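Local structure of hydrolase, HAD superfamily, subfamily III A (Legionella pneumophila, 3N1U) at the interface of chains A and B. The protein probably hydrolyses 3-deoxy-D-manno-octulosonate 8-phosphate to 3-deoxy-D-manno-octulosonate and inorganic phosphate, a magnesium-dependent step of lipopolysaccharide biosynthesis. Sequence-based numbering; all coordinates share one arbitrary frame. Chains: chain A/B, Hydrolase, HAD superfamily, subfamily III A.

Contact 1: the interface of chains A and B. Residues chain A 53, 160, 177, 180-181; chain B 70, 93, 119-121.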
HETATM    1  N   MSE A  53      16.864  -7.580  -6.819  1.00 28.07           N
HETATM    2  CA  MSE A  53      18.247  -7.839  -6.362  1.00 29.80           C
HETATM    3  C   MSE A  53      18.445  -9.318  -5.991  1.00 29.46           C
HETATM    4  O   MSE A  53      19.487  -9.895  -6.327  1.00 30.12           O
HETATM    5  CB  MSE A  53      18.590  -6.919  -5.163  1.00 29.98           C
HETATM    6  CG  MSE A  53      19.881  -7.243  -4.470  1.00 31.37           C
HETATM    7 SE   MSE A  53      21.369  -6.738  -5.662  1.00 37.54          SE
HETATM    8  CE  MSE A  53      21.174  -4.861  -5.341  1.00 41.84           C
ATOM      9  N   ARG A 160      12.903 -12.221  -2.271  1.00 23.78           N
ATOM     10  CA  ARG A 160      14.276 -11.986  -1.804  1.00 25.01           C
ATOM     11  C   ARG A 160      14.578 -12.930  -0.608  1.00 26.08           C
ATOM     12  O   ARG A 160      15.688 -13.462  -0.481  1.00 25.32           O
ATOM     13  CB  ARG A 160      14.417 -10.533  -1.290  1.00 24.64           C
ATOM     14  CG  ARG A 160      15.775 -10.253  -0.655  1.00 25.36           C
ATOM     15  CD  ARG A 160      16.953 -10.680  -1.608  1.00 23.53           C
ATOM     16  NE  ARG A 160      18.213 -10.195  -1.083  1.00 25.31           N
ATOM     17  CZ  ARG A 160      18.610  -8.916  -1.177  1.00 28.13           C
ATOM     18  NH1 ARG A 160      17.870  -8.021  -1.835  1.00 26.18           N
ATOM     19  NH2 ARG A 160      19.761  -8.518  -0.621  1.00 29.66           N
ATOM     20  N   ILE A 177      27.108 -11.534  -3.971  1.00 36.53           N
ATOM     21  CA  ILE A 177      27.206 -10.052  -3.893  1.00 38.60           C
ATOM     22  C   ILE A 177      28.480  -9.563  -4.535  1.00 41.33           C
ATOM     23  O   ILE A 177      28.511  -8.472  -5.144  1.00 41.30           O
ATOM     24  CB  ILE A 177      26.968  -9.500  -2.442  1.00 38.80           C
ATOM     25  CG1 ILE A 177      26.837  -7.959  -2.386  1.00 39.67           C
ATOM     26  CG2 ILE A 177      28.118  -9.941  -1.489  1.00 40.61           C
ATOM     27  CD1 ILE A 177      25.765  -7.325  -3.321  1.00 33.78           C
ATOM     28  N   TYR A 180      27.788  -9.897  -8.362  1.00 46.90           N
ATOM     29  CA  TYR A 180      26.930  -8.765  -8.712  1.00 47.34           C
ATOM     30  C   TYR A 180      27.653  -7.415  -8.776  1.00 49.44           C
ATOM     31  O   TYR A 180      27.448  -6.661  -9.731  1.00 50.33           O
ATOM     32  CB  TYR A 180      25.734  -8.641  -7.745  1.00 44.19           C
ATOM     33  CG  TYR A 180      24.946  -7.364  -7.917  1.00 44.23           C
ATOM     34  CD1 TYR A 180      23.936  -7.258  -8.877  1.00 44.92           C
ATOM     35  CD2 TYR A 180      25.218  -6.259  -7.114  1.00 44.74           C
ATOM     36  CE1 TYR A 180      23.199  -6.047  -9.025  1.00 43.44           C
ATOM     37  CE2 TYR A 180      24.494  -5.067  -7.237  1.00 43.36           C
ATOM     38  CZ  TYR A 180      23.496  -4.966  -8.200  1.00 44.35           C
ATOM     39  OH  TYR A 180      22.815  -3.759  -8.300  1.00 44.09           O
ATOM     40  N   LEU A 181      28.426  -7.091  -7.739  1.00 51.99           N
ATOM     41  CA  LEU A 181      29.007  -5.738  -7.581  1.00 56.04           C
ATOM     42  C   LEU A 181      30.093  -5.453  -8.603  1.00 59.89           C
ATOM     43  O   LEU A 181      30.525  -4.316  -8.736  1.00 61.97           O
ATOM     44  CB  LEU A 181      29.531  -5.461  -6.152  1.00 55.94           C
ATOM     45  CG  LEU A 181      28.517  -5.142  -5.033  1.00 54.70           C
ATOM     46  CD1 LEU A 181      29.189  -5.187  -3.660  1.00 56.02           C
ATOM     47  CD2 LEU A 181      27.800  -3.812  -5.210  1.00 54.35           C
TER
ATOM     48  N   THR B  70      21.357   3.413  -7.323  1.00 35.17           N
ATOM     49  CA  THR B  70      21.527   2.546  -8.497  1.00 37.75           C
ATOM     50  C   THR B  70      20.513   2.869  -9.609  1.00 38.34           C
ATOM     51  O   THR B  70      20.804   2.654 -10.806  1.00 39.30           O
ATOM     52  CB  THR B  70      21.468   1.052  -8.090  1.00 38.20           C
ATOM     53  OG1 THR B  70      22.450   0.834  -7.057  1.00 39.81           O
ATOM     54  CG2 THR B  70      21.772   0.099  -9.313  1.00 40.50           C
ATOM     55  N   VAL B  93      26.234   1.236  -9.078  1.00 39.05           N
ATOM     56  CA  VAL B  93      25.964  -0.143  -8.674  1.00 39.96           C
ATOM     57  C   VAL B  93      26.793  -0.434  -7.426  1.00 40.11           C
ATOM     58  O   VAL B  93      26.265  -0.905  -6.414  1.00 39.26           O
ATOM     59  CB  VAL B  93      26.334  -1.144  -9.792  1.00 41.63           C
ATOM     60  CG1 VAL B  93      26.494  -2.559  -9.218  1.00 44.60           C
ATOM     61  CG2 VAL B  93      25.290  -1.085 -10.918  1.00 42.48           C
ATOM     62  N   ASP B 119      19.802  -1.985   1.366  1.00 26.71           N
ATOM     63  CA  ASP B 119      20.253  -3.230   0.696  1.00 27.26           C
ATOM     64  C   ASP B 119      21.805  -3.320   0.673  1.00 27.99           C
ATOM     65  O   ASP B 119      22.506  -2.363   1.087  1.00 27.88           O
ATOM     66  CB  ASP B 119      19.602  -3.408  -0.715  1.00 27.54           C
ATOM     67  CG  ASP B 119      19.374  -4.897  -1.087  1.00 30.00           C
ATOM     68  OD1 ASP B 119      20.150  -5.761  -0.618  1.00 28.09           O
ATOM     69  OD2 ASP B 119      18.428  -5.201  -1.865  1.00 29.62           O
ATOM     70  N   LEU B 120      22.342  -4.450   0.244  1.00 27.93           N
ATOM     71  CA  LEU B 120      23.759  -4.744   0.434  1.00 30.84           C
ATOM     72  C   LEU B 120      24.706  -3.705  -0.160  1.00 31.13           C
ATOM     73  O   LEU B 120      25.757  -3.466   0.419  1.00 31.14           O
ATOM     74  CB  LEU B 120      24.071  -6.167  -0.094  1.00 32.10           C
ATOM     75  CG  LEU B 120      23.119  -7.229   0.493  1.00 32.54           C
ATOM     76  CD1 LEU B 120      23.455  -8.567  -0.192  1.00 32.58           C
ATOM     77  CD2 LEU B 120      23.349  -7.349   1.992  1.00 35.21           C
ATOM     78  N   PRO B 121      24.362  -3.095  -1.315  1.00 30.94           N
ATOM     79  CA  PRO B 121      25.334  -2.083  -1.825  1.00 32.27           C
ATOM     80  C   PRO B 121      25.467  -0.817  -0.968  1.00 31.39           C
ATOM     81  O   PRO B 121      26.472  -0.094  -1.088  1.00 32.19           O
ATOM     82  CB  PRO B 121      24.842  -1.777  -3.241  1.00 32.55           C
ATOM     83  CG  PRO B 121      23.871  -3.034  -3.595  1.00 34.27           C
ATOM     84  CD  PRO B 121      23.237  -3.318  -2.257  1.00 32.00           C
TER
HETATM   85  O   HOH W   1      23.433  -1.572  -6.500  1.00 45.93           O
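The carboxylate oxygen OD1 of B:Asp119 takes hydrogen bonds from both chains: one from NH2 of A:Arg160 and one from the backbone N of B:Leu120, 2.7 Å from OD1. The two donors use different sides of the oxygen. The arginine meets the syn lone pair, 2.8 Å from NH2 to OD1, whereas the amide comes from the anti side, somewhat out of the carboxylate plane. The other oxygen, OD2, receives NH1 of A:Arg160 at 2.9 Å, again through its syn lone pair and with a nearly straight bond (169° at H). The salt bridge is therefore a two-pronged, end-on pairing, with guanidinium and carboxylate planes only 20° apart. Such a flat pairing fixes the rotation of the carboxylate, and the hydrogen bond from the B:Leu120 backbone N should steady it further. It lies next to the HAD active site, since the preceding residue, B:Asp118, belongs to the metal site, which holds calcium in this crystal and probably takes magnesium in catalysis.

Apolar groups flank the ion pair. The selenomethionine A:Met53 runs past the carboxylate with its CG, then bends at chi2 (71°) and chi3, which brings its tip against that of B:Pro121; CE of A:Met53 lies 3.7 Å from CG of B:Pro121. Its selenium rests over the centre of the A:Tyr180 ring, tying helix 49-60 to the C-terminal helix 173-181. The proline is met by A:Met53 from the first helix and by CD2 of A:Leu181 from the second, where CD1 of A:Ile177 also packs on CB of B:Leu120 at 3.8 Å. Beyond this, the CE2 side of the tyrosine ring leans on CG1 of B:Val93. These contacts join two subunits of a homotetramer. At the tyrosine tip a water lies in the ring plane, 2.9 Å from the phenol OH of A:Tyr180, and is also hydrogen-bonded to OG1 of B:Thr70 and the carbonyl O of B:Val93.

Contact 2: the interface of chains A and B. Residues chain A 47, 49, 79, 82; chain B 33, 35, 37, 43.
With CG1 anti to the carbonyl carbon (chi1 -61°) and an extended chi2 of 175°, B:Ile37 sends CD1 toward chain A, tip to tip with the amide of A:Gln82; this methyl carbon CD1 lies 3.4 Å from OE1. A:Arg79, whose CG is anti to its backbone N, bends at chi2, and its CD lies 3.8 Å from CD1 of B:Ile37. Its CG sits over the centre of the A:Phe47 ring, while CD1 of B:Ile37 lies off-centre on the same side, nearest the ring atom CD2. The guanidinium is steadied within its own chain by a bond of 2.8 Å from NH1 to OE1 of A:Gln82, the acceptor lying close to the guanidinium plane. That bond favours the amide orientation in which OE1 faces the arginine and NE2 faces B:Glu43, although no hydrogen bond is assigned there.

B:Leu35 crosses A:Val49 at about a right angle, with a tight 3.5 Å approach of its CD2 to CG1 of the valine, and its CD1 lies against NH1 of the arginine. Backbone bonds set the register: A:Phe47 and B:Leu35 exchange N-H and C=O in an antiparallel bridge, 2.7 Å from B:Leu35 N to A:Phe47 O, and A:Val49 N donates to B:Gly33 O. The site thus joins strand 43-48 of chain A to strand 34-38 of chain B, packed against helix 74-83 and at the start of helix 49-60.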
ATOM      1  N   PHE A  47       6.565  -4.036  -8.811  1.00 24.23           N
ATOM      2  CA  PHE A  47       7.554  -5.052  -8.397  1.00 25.53           C
ATOM      3  C   PHE A  47       8.449  -4.451  -7.313  1.00 26.80           C
ATOM      4  O   PHE A  47       8.501  -3.242  -7.193  1.00 31.05           O
ATOM      5  CB  PHE A  47       8.413  -5.429  -9.608  1.00 25.82           C
ATOM      6  CG  PHE A  47       7.614  -6.017 -10.745  1.00 27.75           C
ATOM      7  CD1 PHE A  47       7.289  -7.385 -10.740  1.00 27.75           C
ATOM      8  CD2 PHE A  47       7.186  -5.216 -11.804  1.00 28.60           C
ATOM      9  CE1 PHE A  47       6.491  -7.978 -11.756  1.00 25.35           C
ATOM     10  CE2 PHE A  47       6.401  -5.772 -12.838  1.00 28.89           C
ATOM     11  CZ  PHE A  47       6.068  -7.167 -12.847  1.00 27.44           C
ATOM     12  N   VAL A  49      12.161  -3.757  -5.528  1.00 24.76           N
ATOM     13  CA  VAL A  49      13.606  -3.763  -5.807  1.00 26.72           C
ATOM     14  C   VAL A  49      14.403  -4.797  -5.036  1.00 26.37           C
ATOM     15  O   VAL A  49      15.449  -5.237  -5.503  1.00 26.75           O
ATOM     16  CB  VAL A  49      14.230  -2.383  -5.548  1.00 29.56           C
ATOM     17  CG1 VAL A  49      13.750  -1.419  -6.667  1.00 31.78           C
ATOM     18  CG2 VAL A  49      13.980  -1.900  -4.091  1.00 28.03           C
ATOM     19  N   ARG A  79       9.475  -6.153 -17.430  1.00 32.28           N
ATOM     20  CA  ARG A  79      10.175  -6.533 -16.191  1.00 30.33           C
ATOM     21  C   ARG A  79      11.219  -7.639 -16.387  1.00 31.51           C
ATOM     22  O   ARG A  79      12.318  -7.584 -15.821  1.00 30.26           O
ATOM     23  CB  ARG A  79       9.179  -6.915 -15.089  1.00 29.97           C
ATOM     24  CG  ARG A  79       9.850  -7.239 -13.727  1.00 27.42           C
ATOM     25  CD  ARG A  79      10.525  -5.982 -13.094  1.00 28.62           C
ATOM     26  NE  ARG A  79      10.992  -6.216 -11.719  1.00 30.24           N
ATOM     27  CZ  ARG A  79      12.027  -5.556 -11.177  1.00 30.35           C
ATOM     28  NH1 ARG A  79      12.710  -4.641 -11.899  1.00 29.48           N
ATOM     29  NH2 ARG A  79      12.410  -5.830  -9.946  1.00 29.15           N
ATOM     30  N   GLN A  82      14.259  -6.130 -17.920  1.00 39.54           N
ATOM     31  CA  GLN A  82      14.975  -5.329 -16.906  1.00 39.20           C
ATOM     32  C   GLN A  82      15.873  -6.208 -16.084  1.00 38.66           C
ATOM     33  O   GLN A  82      17.019  -5.825 -15.803  1.00 39.62           O
ATOM     34  CB  GLN A  82      14.025  -4.622 -15.898  1.00 37.85           C
ATOM     35  CG  GLN A  82      13.426  -3.339 -16.389  1.00 40.39           C
ATOM     36  CD  GLN A  82      12.605  -2.607 -15.322  1.00 39.80           C
ATOM     37  OE1 GLN A  82      12.241  -3.162 -14.265  1.00 34.65           O
ATOM     38  NE2 GLN A  82      12.288  -1.344 -15.616  1.00 44.20           N
TER
ATOM     39  N   GLY B  33      10.045   0.996  -2.197  1.00 29.76           N
ATOM     40  CA  GLY B  33      10.713  -0.154  -2.849  1.00 26.47           C
ATOM     41  C   GLY B  33      10.052  -0.597  -4.139  1.00 25.90           C
ATOM     42  O   GLY B  33      10.586  -1.427  -4.846  1.00 23.65           O
ATOM     43  N   LEU B  35       8.532  -0.596  -7.928  1.00 25.52           N
ATOM     44  CA  LEU B  35       8.728  -0.078  -9.265  1.00 27.21           C
ATOM     45  C   LEU B  35       7.460  -0.319 -10.014  1.00 28.14           C
ATOM     46  O   LEU B  35       7.064  -1.495 -10.283  1.00 28.32           O
ATOM     47  CB  LEU B  35       9.872  -0.852  -9.922  1.00 29.05           C
ATOM     48  CG  LEU B  35      11.159  -0.980  -9.117  1.00 30.64           C
ATOM     49  CD1 LEU B  35      12.075  -1.993  -9.914  1.00 37.39           C
ATOM     50  CD2 LEU B  35      11.854   0.403  -8.928  1.00 30.89           C
ATOM     51  N   ILE B  37       5.307  -0.341 -13.286  1.00 29.08           N
ATOM     52  CA  ILE B  37       5.675  -0.448 -14.689  1.00 30.80           C
ATOM     53  C   ILE B  37       4.408  -0.614 -15.481  1.00 31.64           C
ATOM     54  O   ILE B  37       3.537  -1.450 -15.153  1.00 30.49           O
ATOM     55  CB  ILE B  37       6.657  -1.647 -14.934  1.00 31.22           C
ATOM     56  CG1 ILE B  37       7.983  -1.465 -14.147  1.00 31.36           C
ATOM     57  CG2 ILE B  37       6.992  -1.763 -16.440  1.00 33.21           C
ATOM     58  CD1 ILE B  37       8.913  -2.760 -14.297  1.00 29.32           C
ATOM     59  N   GLU B  43       7.578   4.039 -16.253  1.00 34.16           N
ATOM     60  CA  GLU B  43       7.899   3.610 -14.853  1.00 32.28           C
ATOM     61  C   GLU B  43       7.506   4.722 -13.914  1.00 32.90           C
ATOM     62  O   GLU B  43       7.579   5.927 -14.270  1.00 32.06           O
ATOM     63  CB  GLU B  43       9.397   3.350 -14.646  1.00 35.23           C
ATOM     64  CG  GLU B  43      10.083   2.373 -15.606  1.00 40.29           C
ATOM     65  CD  GLU B  43      11.606   2.565 -15.633  1.00 48.30           C
ATOM     66  OE1 GLU B  43      12.138   3.258 -16.548  1.00 49.61           O
ATOM     67  OE2 GLU B  43      12.273   2.035 -14.728  1.00 52.33           O
TER

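The C-alpha centres of contact 1 and contact 2 lie about 15 Å apart on one subunit boundary. Helix 49-60 of chain A serves both, its first residue in contact 2 and A:Met53, one turn on, in contact 1. The remaining elements differ: contact 2 relies on intersubunit strand pairing, contact 1 on helices 158-169 and 173-181 meeting loops and a 3-10 helix of chain B. The interface is not an exact two-fold, and in these two patches the chains present different surfaces, as could suit a closed tetrameric ring. Because helix 49-60 ties the patches together, strand pairing may help hold the neighbour's C-terminal helix beside the metal-binding region.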